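Local coordinates for protein acetylxylan esterase / glucomannan deacetylase (Cellvibrio japonicus, PDB 2W9X) that removes acetyl groups from plant cell wall polysaccharides, deacetylating xylan and, with a large preference, glucomannan, at residues S47-W52 against Y221-P226; G201-Y206 against N256-T261; Q288-N293 against Q319-V324; G157-S162 against F171-S176. All coordinates share one frame; numbering follows the deposited sequence.

Interaction 1 (S47-W52 against Y221-P226); sequences SYTYSW and YTLNNP
W52 NE1 donates a hydrogen bond to Y221 O, linking segment 47-52 to loop 221-226. The bond is 2.8 Å long with an N-H...O angle of 161°, and the carbonyl oxygen lies only 9° out of the ring plane, at the indole edge. T222 O sits beside the same edge, 3.2 Å from W52 CD1. A water adds a bridge, accepting from S51 N and donating to T222 O at 2.9 Å.

Apolar contact centres on L223. Its CD2 reaches Y50 CA at 3.7 Å, and its CD1 meets T49 CG2 at 4.1 Å, the L223 and T49 side chains crossing at about a right angle. S51 OG, placed between backbone N and carbonyl carbon (chi1 57°), lies 3.0 Å from N224 N and 3.2 Å from L223 CA.

R35 makes a cation-pi contact with the W52 ring. The chemistry implies a largely buried joint between the N-terminal beta domain and the esterase domain, in which successive loop carbonyls accept hydrogen bonds from the indole N-H and a water.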
loop_
_atom_site.group_PDB
_atom_site.type_symbol
_atom_site.label_atom_id
_atom_site.label_comp_id
_atom_site.label_asym_id
_atom_site.label_seq_id
_atom_site.Cartn_x
_atom_site.Cartn_y
_atom_site.Cartn_z
ATOM N N SER B 47 23.473 -15.164 -30.647
ATOM C CA SER B 47 22.807 -13.908 -30.932
ATOM C C SER B 47 21.729 -13.601 -29.906
ATOM O O SER B 47 20.900 -14.454 -29.558
ATOM C CB SER B 47 22.251 -13.883 -32.356
ATOM O OG SER B 47 21.110 -14.696 -32.471
ATOM N N TYR B 48 21.773 -12.371 -29.415
ATOM C CA TYR B 48 20.817 -11.879 -28.451
ATOM C C TYR B 48 19.956 -10.847 -29.173
ATOM O O TYR B 48 20.450 -9.795 -29.578
ATOM C CB TYR B 48 21.556 -11.261 -27.255
ATOM C CG TYR B 48 22.658 -12.143 -26.705
ATOM C CD1 TYR B 48 22.381 -13.154 -25.775
ATOM C CD2 TYR B 48 23.977 -11.992 -27.132
ATOM C CE1 TYR B 48 23.403 -13.984 -25.277
ATOM C CE2 TYR B 48 24.996 -12.817 -26.644
ATOM C CZ TYR B 48 24.705 -13.800 -25.711
ATOM O OH TYR B 48 25.719 -14.616 -25.237
ATOM N N THR B 49 18.690 -11.195 -29.390
ATOM C CA THR B 49 17.703 -10.300 -30.026
ATOM C C THR B 49 16.758 -9.714 -28.962
ATOM O O THR B 49 16.285 -10.435 -28.086
ATOM C CB THR B 49 16.921 -11.039 -31.161
ATOM O OG1 THR B 49 17.853 -11.606 -32.083
ATOM C CG2 THR B 49 15.998 -10.103 -31.936
ATOM N N TYR B 50 16.508 -8.404 -29.031
ATOM C CA TYR B 50 15.710 -7.687 -28.014
ATOM C C TYR B 50 14.838 -6.586 -28.631
ATOM O O TYR B 50 15.126 -6.102 -29.721
ATOM C CB TYR B 50 16.640 -7.076 -26.952
ATOM C CG TYR B 50 17.866 -6.486 -27.579
ATOM C CD1 TYR B 50 19.018 -7.270 -27.783
ATOM C CD2 TYR B 50 17.859 -5.166 -28.047
ATOM C CE1 TYR B 50 20.146 -6.731 -28.406
ATOM C CE2 TYR B 50 18.967 -4.621 -28.666
ATOM C CZ TYR B 50 20.105 -5.407 -28.847
ATOM O OH TYR B 50 21.198 -4.861 -29.460
ATOM N N SER B 51 13.778 -6.181 -27.927
ATOM C CA SER B 51 12.949 -5.039 -28.368
ATOM C C SER B 51 12.343 -4.217 -27.226
ATOM O O SER B 51 12.089 -3.012 -27.388
ATOM C CB SER B 51 11.849 -5.485 -29.331
ATOM O OG SER B 51 11.050 -6.475 -28.724
ATOM N N TRP B 52 12.112 -4.857 -26.076
ATOM C CA TRP B 52 11.620 -4.150 -24.894
ATOM C C TRP B 52 12.695 -3.143 -24.435
ATOM O O TRP B 52 13.885 -3.340 -24.704
ATOM C CB TRP B 52 11.255 -5.124 -23.769
ATOM C CG TRP B 52 10.007 -5.945 -24.007
ATOM C CD1 TRP B 52 9.961 -7.238 -24.418
ATOM C CD2 TRP B 52 8.633 -5.529 -23.841
ATOM N NE1 TRP B 52 8.653 -7.663 -24.526
ATOM C CE2 TRP B 52 7.817 -6.637 -24.179
ATOM C CE3 TRP B 52 8.015 -4.332 -23.450
ATOM C CZ2 TRP B 52 6.409 -6.591 -24.129
ATOM C CZ3 TRP B 52 6.605 -4.284 -23.398
ATOM C CH2 TRP B 52 5.822 -5.416 -23.733
ATOM N N TYR B 221 4.957 -11.561 -24.536
ATOM C CA TYR B 221 5.926 -11.894 -25.575
ATOM C C TYR B 221 7.319 -11.318 -25.353
ATOM O O TYR B 221 7.479 -10.202 -24.861
ATOM C CB TYR B 221 5.376 -11.543 -26.963
ATOM C CG TYR B 221 4.070 -12.249 -27.242
ATOM C CD1 TYR B 221 4.048 -13.599 -27.620
ATOM C CD2 TYR B 221 2.852 -11.585 -27.089
ATOM C CE1 TYR B 221 2.844 -14.262 -27.855
ATOM C CE2 TYR B 221 1.641 -12.238 -27.323
ATOM C CZ TYR B 221 1.645 -13.574 -27.708
ATOM O OH TYR B 221 0.450 -14.213 -27.944
ATOM N N THR B 222 8.314 -12.130 -25.720
ATOM C CA THR B 222 9.741 -11.801 -25.630
ATOM C C THR B 222 10.079 -10.563 -26.457
ATOM O O THR B 222 10.939 -9.750 -26.069
ATOM C CB THR B 222 10.594 -13.001 -26.121
ATOM O OG1 THR B 222 10.293 -14.141 -25.315
ATOM C CG2 THR B 222 12.099 -12.720 -26.026
ATOM N N LEU B 223 9.404 -10.437 -27.600
ATOM C CA LEU B 223 9.652 -9.346 -28.523
ATOM C C LEU B 223 8.377 -8.640 -28.929
ATOM O O LEU B 223 7.290 -8.942 -28.425
ATOM C CB LEU B 223 10.387 -9.839 -29.780
ATOM C CG LEU B 223 11.717 -10.559 -29.590
ATOM C CD1 LEU B 223 12.205 -11.114 -30.910
ATOM C CD2 LEU B 223 12.745 -9.620 -28.961
ATOM N N ASN B 224 8.539 -7.700 -29.858
ATOM C CA ASN B 224 7.485 -6.829 -30.357
ATOM C C ASN B 224 6.509 -7.565 -31.271
ATOM O O ASN B 224 5.751 -6.931 -32.004
ATOM C CB ASN B 224 8.127 -5.654 -31.114
ATOM C CG ASN B 224 8.828 -6.102 -32.394
ATOM O OD1 ASN B 224 8.256 -6.047 -33.493
ATOM N ND2 ASN B 224 10.058 -6.594 -32.252
ATOM N N ASN B 225 6.549 -8.898 -31.233
ATOM C CA ASN B 225 5.704 -9.765 -32.069
ATOM C C ASN B 225 5.203 -11.023 -31.329
ATOM O O ASN B 225 5.849 -11.474 -30.376
ATOM C CB ASN B 225 6.432 -10.142 -33.371
ATOM C CG ASN B 225 7.756 -10.856 -33.128
ATOM O OD1 ASN B 225 7.791 -12.000 -32.672
ATOM N ND2 ASN B 225 8.854 -10.187 -33.462
ATOM N N PRO B 226 4.051 -11.589 -31.766
ATOM C CA PRO B 226 3.399 -12.759 -31.145
ATOM C C PRO B 226 4.124 -14.099 -31.290
ATOM O O PRO B 226 3.574 -15.124 -30.902
ATOM C CB PRO B 226 2.050 -12.859 -31.887
ATOM C CG PRO B 226 1.876 -11.570 -32.594
ATOM C CD PRO B 226 3.264 -11.090 -32.910
HETATM O O HOH W 1 13.257 -8.025 -25.825
#

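Interaction 2 (G201-Y206 against N256-T261); sequences GIVRNY and NERWKT
At the edge of the R204 guanidinium, in plane, is the E257 carboxylate; its plane is 21° from that of the guanidinium, whereas the W259 ring stands at 89° to it. V203 O approaches the rim of W259 near the ring plane, 3.6 Å from CH2. One face of that ring carries R258 CG, 3.7 Å above its centre, and the R258 guanidinium in turn has W259 NE1 over its centre on one face.

R204 grips E257 side-on in a bidentate salt bridge. NE donates to OE2 and NH2 to OE1, each at 2.7 Å with an N-H...O angle of 167°; OE1 uses its syn lone pair. R204 CG, anti to the backbone N, lies 3.7 Å from W259 CZ3. V203 CG2 adds an apolar contact to W259 CZ2 at 4.0 Å.

A water joins V203 O to R258 NH1. D268, in helix 262-283, binds both R258 NH1 and W259 NE1, and T251 takes R204 NH1. The arrangement is a buried, bidentate Arg-Glu bridge between two loops of the SGNH-hydrolase domain, with the R204 side chain about 7 Å from that of N247, a probable transition-state stabiliser by analogy with relatives.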
loop_
_atom_site.group_PDB
_atom_site.type_symbol
_atom_site.label_atom_id
_atom_site.label_comp_id
_atom_site.label_asym_id
_atom_site.label_seq_id
_atom_site.Cartn_x
_atom_site.Cartn_y
_atom_site.Cartn_z
ATOM N N GLY B 201 -2.253 1.111 -22.630
ATOM C CA GLY B 201 -2.988 1.083 -21.363
ATOM C C GLY B 201 -3.338 -0.336 -20.935
ATOM O O GLY B 201 -2.927 -1.299 -21.575
ATOM N N ILE B 202 -4.077 -0.457 -19.834
ATOM C CA ILE B 202 -4.676 -1.749 -19.400
ATOM C C ILE B 202 -5.622 -2.353 -20.445
ATOM O O ILE B 202 -5.494 -3.537 -20.799
ATOM C CB ILE B 202 -5.420 -1.593 -18.030
ATOM C CG1 ILE B 202 -4.424 -1.259 -16.914
ATOM C CG2 ILE B 202 -6.293 -2.827 -17.686
ATOM C CD1 ILE B 202 -3.371 -2.316 -16.641
ATOM N N VAL B 203 -6.584 -1.553 -20.922
ATOM C CA VAL B 203 -7.535 -2.010 -21.952
ATOM C C VAL B 203 -7.604 -1.030 -23.114
ATOM O O VAL B 203 -7.916 -1.418 -24.249
ATOM C CB VAL B 203 -9.005 -2.228 -21.410
ATOM C CG1 VAL B 203 -9.087 -3.444 -20.471
ATOM C CG2 VAL B 203 -9.570 -0.961 -20.745
ATOM N N ARG B 204 -7.329 0.238 -22.810
ATOM C CA ARG B 204 -7.507 1.326 -23.785
ATOM C C ARG B 204 -6.191 2.083 -23.940
ATOM O O ARG B 204 -5.561 2.437 -22.958
ATOM C CB ARG B 204 -8.641 2.265 -23.350
ATOM C CG ARG B 204 -8.937 3.389 -24.339
ATOM C CD ARG B 204 -10.103 4.213 -23.857
ATOM N NE ARG B 204 -10.430 5.191 -24.878
ATOM C CZ ARG B 204 -10.168 6.491 -24.788
ATOM N NH1 ARG B 204 -9.622 6.986 -23.685
ATOM N NH2 ARG B 204 -10.481 7.298 -25.808
ATOM N N ASN B 205 -5.759 2.315 -25.178
ATOM C CA ASN B 205 -4.479 3.003 -25.414
ATOM C C ASN B 205 -4.711 4.484 -25.725
ATOM O O ASN B 205 -5.863 4.902 -25.837
ATOM C CB ASN B 205 -3.735 2.297 -26.554
ATOM C CG ASN B 205 -3.655 0.790 -26.346
ATOM O OD1 ASN B 205 -3.267 0.322 -25.273
ATOM N ND2 ASN B 205 -4.004 0.027 -27.376
ATOM N N TYR B 206 -3.638 5.266 -25.898
ATOM C CA TYR B 206 -3.787 6.703 -26.151
ATOM C C TYR B 206 -4.832 7.046 -27.224
ATOM O O TYR B 206 -4.717 6.621 -28.378
ATOM C CB TYR B 206 -2.470 7.392 -26.513
ATOM C CG TYR B 206 -2.692 8.875 -26.681
ATOM C CD1 TYR B 206 -2.980 9.672 -25.576
ATOM C CD2 TYR B 206 -2.658 9.480 -27.940
ATOM C CE1 TYR B 206 -3.203 11.033 -25.713
ATOM C CE2 TYR B 206 -2.880 10.855 -28.082
ATOM C CZ TYR B 206 -3.170 11.613 -26.958
ATOM O OH TYR B 206 -3.402 12.975 -27.054
ATOM N N ASN B 256 -16.412 5.523 -32.219
ATOM C CA ASN B 256 -16.134 4.206 -32.792
ATOM C C ASN B 256 -15.485 3.184 -31.841
ATOM O O ASN B 256 -15.167 2.072 -32.251
ATOM C CB ASN B 256 -15.322 4.347 -34.091
ATOM C CG ASN B 256 -13.927 4.918 -33.862
ATOM O OD1 ASN B 256 -13.565 5.298 -32.751
ATOM N ND2 ASN B 256 -13.136 4.975 -34.926
ATOM N N GLU B 257 -15.307 3.557 -30.577
ATOM C CA GLU B 257 -14.648 2.703 -29.582
ATOM C C GLU B 257 -15.637 1.733 -28.933
ATOM O O GLU B 257 -16.842 1.989 -28.920
ATOM C CB GLU B 257 -13.977 3.562 -28.522
ATOM C CG GLU B 257 -12.880 4.475 -29.077
ATOM C CD GLU B 257 -12.000 5.075 -27.989
ATOM O OE1 GLU B 257 -11.968 6.316 -27.855
ATOM O OE2 GLU B 257 -11.319 4.309 -27.276
ATOM N N ARG B 258 -15.130 0.627 -28.388
ATOM C CA ARG B 258 -16.017 -0.459 -27.949
ATOM C C ARG B 258 -16.741 -0.153 -26.637
ATOM O O ARG B 258 -17.830 -0.669 -26.400
ATOM C CB ARG B 258 -15.285 -1.805 -27.898
ATOM C CG ARG B 258 -14.122 -1.874 -26.918
ATOM C CD ARG B 258 -13.450 -3.221 -27.038
ATOM N NE ARG B 258 -12.447 -3.430 -25.997
ATOM C CZ ARG B 258 -12.654 -4.115 -24.870
ATOM N NH1 ARG B 258 -11.658 -4.264 -23.995
ATOM N NH2 ARG B 258 -13.848 -4.675 -24.626
ATOM N N TRP B 259 -16.152 0.708 -25.807
ATOM C CA TRP B 259 -16.830 1.213 -24.610
ATOM C C TRP B 259 -17.724 2.371 -25.014
ATOM O O TRP B 259 -17.253 3.329 -25.636
ATOM C CB TRP B 259 -15.808 1.680 -23.577
ATOM C CG TRP B 259 -14.655 0.735 -23.443
ATOM C CD1 TRP B 259 -14.562 -0.334 -22.591
ATOM C CD2 TRP B 259 -13.433 0.758 -24.192
ATOM N NE1 TRP B 259 -13.357 -0.967 -22.754
ATOM C CE2 TRP B 259 -12.648 -0.327 -23.739
ATOM C CE3 TRP B 259 -12.932 1.581 -25.222
ATOM C CZ2 TRP B 259 -11.385 -0.609 -24.266
ATOM C CZ3 TRP B 259 -11.671 1.306 -25.739
ATOM C CH2 TRP B 259 -10.908 0.221 -25.253
ATOM N N LYS B 260 -19.007 2.278 -24.668
ATOM C CA LYS B 260 -19.997 3.283 -25.064
ATOM C C LYS B 260 -20.340 4.293 -23.970
ATOM O O LYS B 260 -21.028 5.289 -24.225
ATOM C CB LYS B 260 -21.276 2.600 -25.581
ATOM C CG LYS B 260 -21.051 1.707 -26.788
ATOM C CD LYS B 260 -20.356 2.470 -27.914
ATOM C CE LYS B 260 -20.082 1.583 -29.115
ATOM N NZ LYS B 260 -19.276 2.338 -30.113
ATOM N N THR B 261 -19.876 4.017 -22.751
ATOM C CA THR B 261 -20.002 4.929 -21.624
ATOM C C THR B 261 -18.686 4.906 -20.869
ATOM O O THR B 261 -17.938 3.920 -20.937
ATOM C CB THR B 261 -21.102 4.482 -20.635
ATOM O OG1 THR B 261 -20.772 3.187 -20.124
ATOM C CG2 THR B 261 -22.510 4.445 -21.290
HETATM O O HOH W 2 -8.704 -4.000 -24.890
#

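Interaction 3 (Q288-N293 against Q319-V324); sequences QFILMN and QVEQIV
I290 and E321 face each other across two parallel neighbouring strands of a beta-alpha-beta unit, strand 288-294, helix 300-314 and strand 320-325, at one end of the parallel sheet of the SGNH-hydrolase domain. The segment axes approach to 4.5 Å at 23°, and the register pairs F289 with V320 through N293 with V324.

The E321 side chain can be followed outward. CB leaves on the face shared with I290, M292 and I323; CG, held between backbone N and carbonyl carbon (chi1 54°), packs against I290 CG1 at 4.0 Å. The chain then extends alongside I290, pointing the same way, until OE2 lies 3.9 Å from I290 CG1. OE2 also accepts from a water that donates to F289 O, and its principal polar partner is H352 NE2 of helix 339-354.

On the same face I290 CG2 meets I323 CD1 at 3.5 Å. On the other, V320 CG2 touches L291 CG at 3.8 Å, with helix 262-283 covering F289 and L291, and helix 300-314 also touching L291. The second subunit packs its own E321 against this one. Five backbone hydrogen bonds alternate along the ladder; L291 N to E321 O is nearly linear, 2.7 Å with an N-H...O angle of 177°.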
loop_
_atom_site.group_PDB
_atom_site.type_symbol
_atom_site.label_atom_id
_atom_site.label_comp_id
_atom_site.label_asym_id
_atom_site.label_seq_id
_atom_site.Cartn_x
_atom_site.Cartn_y
_atom_site.Cartn_z
ATOM N N GLN B 288 5.658 -8.828 -4.833
ATOM C CA GLN B 288 4.856 -7.805 -4.188
ATOM C C GLN B 288 4.677 -6.646 -5.173
ATOM O O GLN B 288 5.626 -6.245 -5.861
ATOM C CB GLN B 288 5.496 -7.388 -2.855
ATOM C CG GLN B 288 5.707 -8.592 -1.931
ATOM C CD GLN B 288 6.078 -8.224 -0.506
ATOM O OE1 GLN B 288 5.388 -7.434 0.150
ATOM N NE2 GLN B 288 7.164 -8.815 -0.010
ATOM N N PHE B 289 3.445 -6.142 -5.261
ATOM C CA PHE B 289 3.025 -5.277 -6.358
ATOM C C PHE B 289 2.849 -3.829 -5.902
ATOM O O PHE B 289 2.336 -3.563 -4.814
ATOM C CB PHE B 289 1.708 -5.787 -6.975
ATOM C CG PHE B 289 1.815 -7.156 -7.614
ATOM C CD1 PHE B 289 2.205 -7.293 -8.934
ATOM C CD2 PHE B 289 1.521 -8.313 -6.880
ATOM C CE1 PHE B 289 2.300 -8.569 -9.519
ATOM C CE2 PHE B 289 1.600 -9.575 -7.456
ATOM C CZ PHE B 289 1.998 -9.704 -8.774
ATOM N N ILE B 290 3.290 -2.903 -6.746
ATOM C CA ILE B 290 3.076 -1.474 -6.508
ATOM C C ILE B 290 2.402 -0.880 -7.734
ATOM O O ILE B 290 2.964 -0.887 -8.819
ATOM C CB ILE B 290 4.383 -0.729 -6.186
ATOM C CG1 ILE B 290 5.020 -1.292 -4.901
ATOM C CG2 ILE B 290 4.124 0.791 -6.030
ATOM C CD1 ILE B 290 6.386 -0.715 -4.577
ATOM N N LEU B 291 1.198 -0.353 -7.546
ATOM C CA LEU B 291 0.451 0.226 -8.652
ATOM C C LEU B 291 0.610 1.732 -8.585
ATOM O O LEU B 291 0.167 2.364 -7.626
ATOM C CB LEU B 291 -1.024 -0.207 -8.593
ATOM C CG LEU B 291 -1.261 -1.715 -8.400
ATOM C CD1 LEU B 291 -2.724 -2.068 -8.736
ATOM C CD2 LEU B 291 -0.295 -2.606 -9.239
ATOM N N MET B 292 1.293 2.280 -9.581
ATOM C CA MET B 292 1.819 3.644 -9.527
ATOM C C MET B 292 1.185 4.526 -10.607
ATOM O O MET B 292 1.235 4.179 -11.782
ATOM C CB MET B 292 3.342 3.563 -9.705
ATOM C CG MET B 292 4.073 4.888 -9.724
ATOM S SD MET B 292 5.827 4.520 -9.608
ATOM C CE MET B 292 6.473 6.180 -9.743
ATOM N N ASN B 293 0.557 5.639 -10.210
ATOM C CA ASN B 293 -0.104 6.535 -11.160
ATOM C C ASN B 293 -0.006 8.009 -10.759
ATOM O O ASN B 293 0.392 8.345 -9.646
ATOM C CB ASN B 293 -1.587 6.164 -11.428
ATOM C CG ASN B 293 -1.757 4.768 -12.015
ATOM O OD1 ASN B 293 -1.902 4.591 -13.248
ATOM N ND2 ASN B 293 -1.765 3.766 -11.139
ATOM N N GLN B 319 -0.748 -8.436 -1.048
ATOM C CA GLN B 319 0.582 -7.822 -1.264
ATOM C C GLN B 319 0.578 -6.821 -2.425
ATOM O O GLN B 319 1.319 -6.938 -3.396
ATOM C CB GLN B 319 1.700 -8.887 -1.385
ATOM C CG GLN B 319 1.557 -9.900 -2.542
ATOM C CD GLN B 319 0.770 -11.138 -2.161
ATOM O OE1 GLN B 319 -0.428 -11.068 -1.884
ATOM N NE2 GLN B 319 1.441 -12.295 -2.159
ATOM N N VAL B 320 -0.294 -5.832 -2.310
ATOM C CA VAL B 320 -0.439 -4.825 -3.337
ATOM C C VAL B 320 -0.666 -3.463 -2.665
ATOM O O VAL B 320 -1.361 -3.352 -1.643
ATOM C CB VAL B 320 -1.530 -5.236 -4.398
ATOM C CG1 VAL B 320 -2.878 -5.495 -3.741
ATOM C CG2 VAL B 320 -1.629 -4.219 -5.564
ATOM N N GLU B 321 -0.021 -2.442 -3.211
ATOM C CA GLU B 321 -0.223 -1.087 -2.730
ATOM C C GLU B 321 -0.248 -0.063 -3.876
ATOM O O GLU B 321 0.193 -0.347 -4.996
ATOM C CB GLU B 321 0.803 -0.727 -1.637
ATOM C CG GLU B 321 2.253 -0.932 -2.024
ATOM C CD GLU B 321 3.217 -1.088 -0.820
ATOM O OE1 GLU B 321 2.900 -0.686 0.334
ATOM O OE2 GLU B 321 4.330 -1.602 -1.060
ATOM N N GLN B 322 -0.783 1.120 -3.595
ATOM C CA GLN B 322 -0.865 2.178 -4.585
ATOM C C GLN B 322 0.133 3.284 -4.269
ATOM O O GLN B 322 0.352 3.613 -3.090
ATOM C CB GLN B 322 -2.291 2.743 -4.609
ATOM C CG GLN B 322 -2.526 3.949 -5.542
ATOM C CD GLN B 322 -3.986 4.335 -5.621
ATOM O OE1 GLN B 322 -4.735 4.143 -4.660
ATOM N NE2 GLN B 322 -4.406 4.893 -6.769
ATOM N N ILE B 323 0.746 3.834 -5.320
ATOM C CA ILE B 323 1.514 5.087 -5.242
ATOM C C ILE B 323 0.894 6.071 -6.227
ATOM O O ILE B 323 0.633 5.725 -7.406
ATOM C CB ILE B 323 3.035 4.890 -5.515
ATOM C CG1 ILE B 323 3.694 4.113 -4.356
ATOM C CG2 ILE B 323 3.741 6.251 -5.756
ATOM C CD1 ILE B 323 5.199 3.829 -4.569
ATOM N N VAL B 324 0.577 7.263 -5.724
ATOM C CA VAL B 324 0.121 8.372 -6.572
ATOM C C VAL B 324 1.203 9.443 -6.570
ATOM O O VAL B 324 1.543 9.997 -5.502
ATOM C CB VAL B 324 -1.206 8.974 -6.087
ATOM C CG1 VAL B 324 -1.619 10.118 -6.991
ATOM C CG2 VAL B 324 -2.283 7.888 -6.011
HETATM O O HOH W 3 3.984 -3.981 -2.469
#

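Interaction 4 (G157-S162 against F171-S176); sequences GNTSPS and FKTTNS
G157 opens a type I turn to S160, closed by S160 N to G157 O at 3.2 Å; its phi is positive (56°), which favours glycine. G157 CA and T174 CA are 4.4 Å apart. The G157 N-H donates to T174 OG1 at 2.9 Å, with an N-H...O angle of 174°.

N158 grips the backbone of N175 at both ends of its amide. OD1 accepts from N175 N at 3.0 Å, and ND2 donates to N175 O at 2.9 Å; the acceptor is close to the amide plane of N158, although the donor stands above the plane of the N175 carbonyl. T173 O takes two donors from T159: the backbone N at 3.1 Å and OG1 at 2.7 Å.

Van der Waals contacts lie beside these bonds: T159 CG2 to N175 CB, and S160 CB to T173 OG1 and CB. D342, in helix 339-354, is a second acceptor for N158 ND2. T173 OG1 bonds to E169 O, and T174 OG1, besides accepting from G157 N, bonds to L170 O. The contact thus ties the loop after helix 151-154, which begins at S151, the probable nucleophile, to the segment continuing from helix 167-173, beside C333 of the C165-C333 disulfide.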
loop_
_atom_site.group_PDB
_atom_site.type_symbol
_atom_site.label_atom_id
_atom_site.label_comp_id
_atom_site.label_asym_id
_atom_site.label_seq_id
_atom_site.Cartn_x
_atom_site.Cartn_y
_atom_site.Cartn_z
ATOM N N GLY B 157 10.948 10.730 -24.303
ATOM C CA GLY B 157 11.408 12.104 -24.455
ATOM C C GLY B 157 11.992 12.723 -23.198
ATOM O O GLY B 157 11.982 13.947 -23.067
ATOM N N ASN B 158 12.523 11.894 -22.290
ATOM C CA ASN B 158 12.837 12.386 -20.940
ATOM C C ASN B 158 14.037 13.353 -20.879
ATOM O O ASN B 158 14.070 14.245 -20.023
ATOM C CB ASN B 158 12.943 11.244 -19.904
ATOM C CG ASN B 158 14.072 10.245 -20.211
ATOM O OD1 ASN B 158 14.741 10.338 -21.231
ATOM N ND2 ASN B 158 14.283 9.295 -19.302
ATOM N N THR B 159 15.000 13.195 -21.789
ATOM C CA THR B 159 16.174 14.076 -21.803
ATOM C C THR B 159 16.025 15.247 -22.780
ATOM O O THR B 159 16.979 15.973 -23.020
ATOM C CB THR B 159 17.483 13.319 -22.154
ATOM O OG1 THR B 159 17.437 12.927 -23.531
ATOM C CG2 THR B 159 17.656 12.082 -21.260
ATOM N N SER B 160 14.848 15.414 -23.368
ATOM C CA SER B 160 14.633 16.545 -24.269
ATOM C C SER B 160 14.526 17.832 -23.465
ATOM O O SER B 160 13.794 17.872 -22.469
ATOM C CB SER B 160 13.362 16.365 -25.096
ATOM O OG SER B 160 13.170 17.498 -25.932
ATOM N N PRO B 161 15.258 18.886 -23.894
ATOM C CA PRO B 161 15.177 20.223 -23.293
ATOM C C PRO B 161 13.892 20.938 -23.722
ATOM O O PRO B 161 13.517 21.966 -23.142
ATOM C CB PRO B 161 16.392 20.927 -23.881
ATOM C CG PRO B 161 16.565 20.288 -25.232
ATOM C CD PRO B 161 16.226 18.843 -25.006
ATOM N N SER B 162 13.226 20.362 -24.727
ATOM C CA SER B 162 12.062 20.961 -25.376
ATOM C C SER B 162 10.853 20.023 -25.374
ATOM O O SER B 162 10.980 18.793 -25.517
ATOM C CB SER B 162 12.410 21.352 -26.818
ATOM O OG SER B 162 11.263 21.840 -27.493
ATOM N N PHE B 171 12.829 10.136 -30.633
ATOM C CA PHE B 171 13.644 8.929 -30.586
ATOM C C PHE B 171 14.992 9.166 -29.873
ATOM O O PHE B 171 15.341 8.408 -28.959
ATOM C CB PHE B 171 13.846 8.344 -32.001
ATOM C CG PHE B 171 14.922 7.300 -32.072
ATOM C CD1 PHE B 171 14.654 5.986 -31.707
ATOM C CD2 PHE B 171 16.216 7.641 -32.482
ATOM C CE1 PHE B 171 15.664 5.013 -31.760
ATOM C CE2 PHE B 171 17.231 6.688 -32.528
ATOM C CZ PHE B 171 16.953 5.366 -32.171
ATOM N N LYS B 172 15.724 10.210 -30.292
ATOM C CA LYS B 172 17.052 10.558 -29.742
ATOM C C LYS B 172 17.047 10.920 -28.261
ATOM O O LYS B 172 18.010 10.635 -27.540
ATOM C CB LYS B 172 17.670 11.765 -30.478
ATOM C CG LYS B 172 18.242 11.505 -31.845
ATOM C CD LYS B 172 18.925 12.779 -32.357
ATOM N N THR B 173 15.991 11.598 -27.821
ATOM C CA THR B 173 15.955 12.141 -26.477
ATOM C C THR B 173 15.377 11.152 -25.466
ATOM O O THR B 173 15.368 11.415 -24.265
ATOM C CB THR B 173 15.218 13.502 -26.426
ATOM O OG1 THR B 173 13.889 13.365 -26.957
ATOM C CG2 THR B 173 15.992 14.574 -27.210
ATOM N N THR B 174 14.922 10.001 -25.949
ATOM C CA THR B 174 14.384 8.961 -25.072
ATOM C C THR B 174 15.556 8.156 -24.491
ATOM O O THR B 174 16.310 7.515 -25.229
ATOM C CB THR B 174 13.321 8.066 -25.799
ATOM O OG1 THR B 174 12.191 8.862 -26.183
ATOM C CG2 THR B 174 12.838 6.920 -24.900
ATOM N N ASN B 175 15.736 8.235 -23.172
ATOM C CA ASN B 175 16.786 7.468 -22.504
ATOM C C ASN B 175 16.189 6.633 -21.376
ATOM O O ASN B 175 15.976 7.128 -20.253
ATOM C CB ASN B 175 17.905 8.379 -21.989
ATOM C CG ASN B 175 19.101 7.597 -21.442
ATOM O OD1 ASN B 175 18.960 6.479 -20.950
ATOM N ND2 ASN B 175 20.281 8.203 -21.508
ATOM N N SER B 176 15.948 5.356 -21.673
ATOM C CA SER B 176 15.287 4.477 -20.729
ATOM C C SER B 176 16.082 4.264 -19.443
ATOM O O SER B 176 15.502 3.997 -18.394
ATOM C CB SER B 176 14.967 3.130 -21.390
ATOM O OG SER B 176 13.938 3.291 -22.358
#

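From the N terminus, strand 47-50 runs in the beta domain, and interaction 1 closes a loop across 168 residues by bringing its end to 221-226 in the esterase domain. Inside that loop lies interaction 4, a short closure over eight residues around helix 167-173. Interaction 2 starts within the same loop at 201-206 but ends at 256-261, beyond 226, so the two cross. Interaction 3 follows in series, joining the last two strands of the parallel sheet across helix 300-314. Its centre and that of interaction 1 are about 27 Å apart, on opposite sides of the chain's centre. Interaction 1 joins the domains; the others tie parts of the esterase domain.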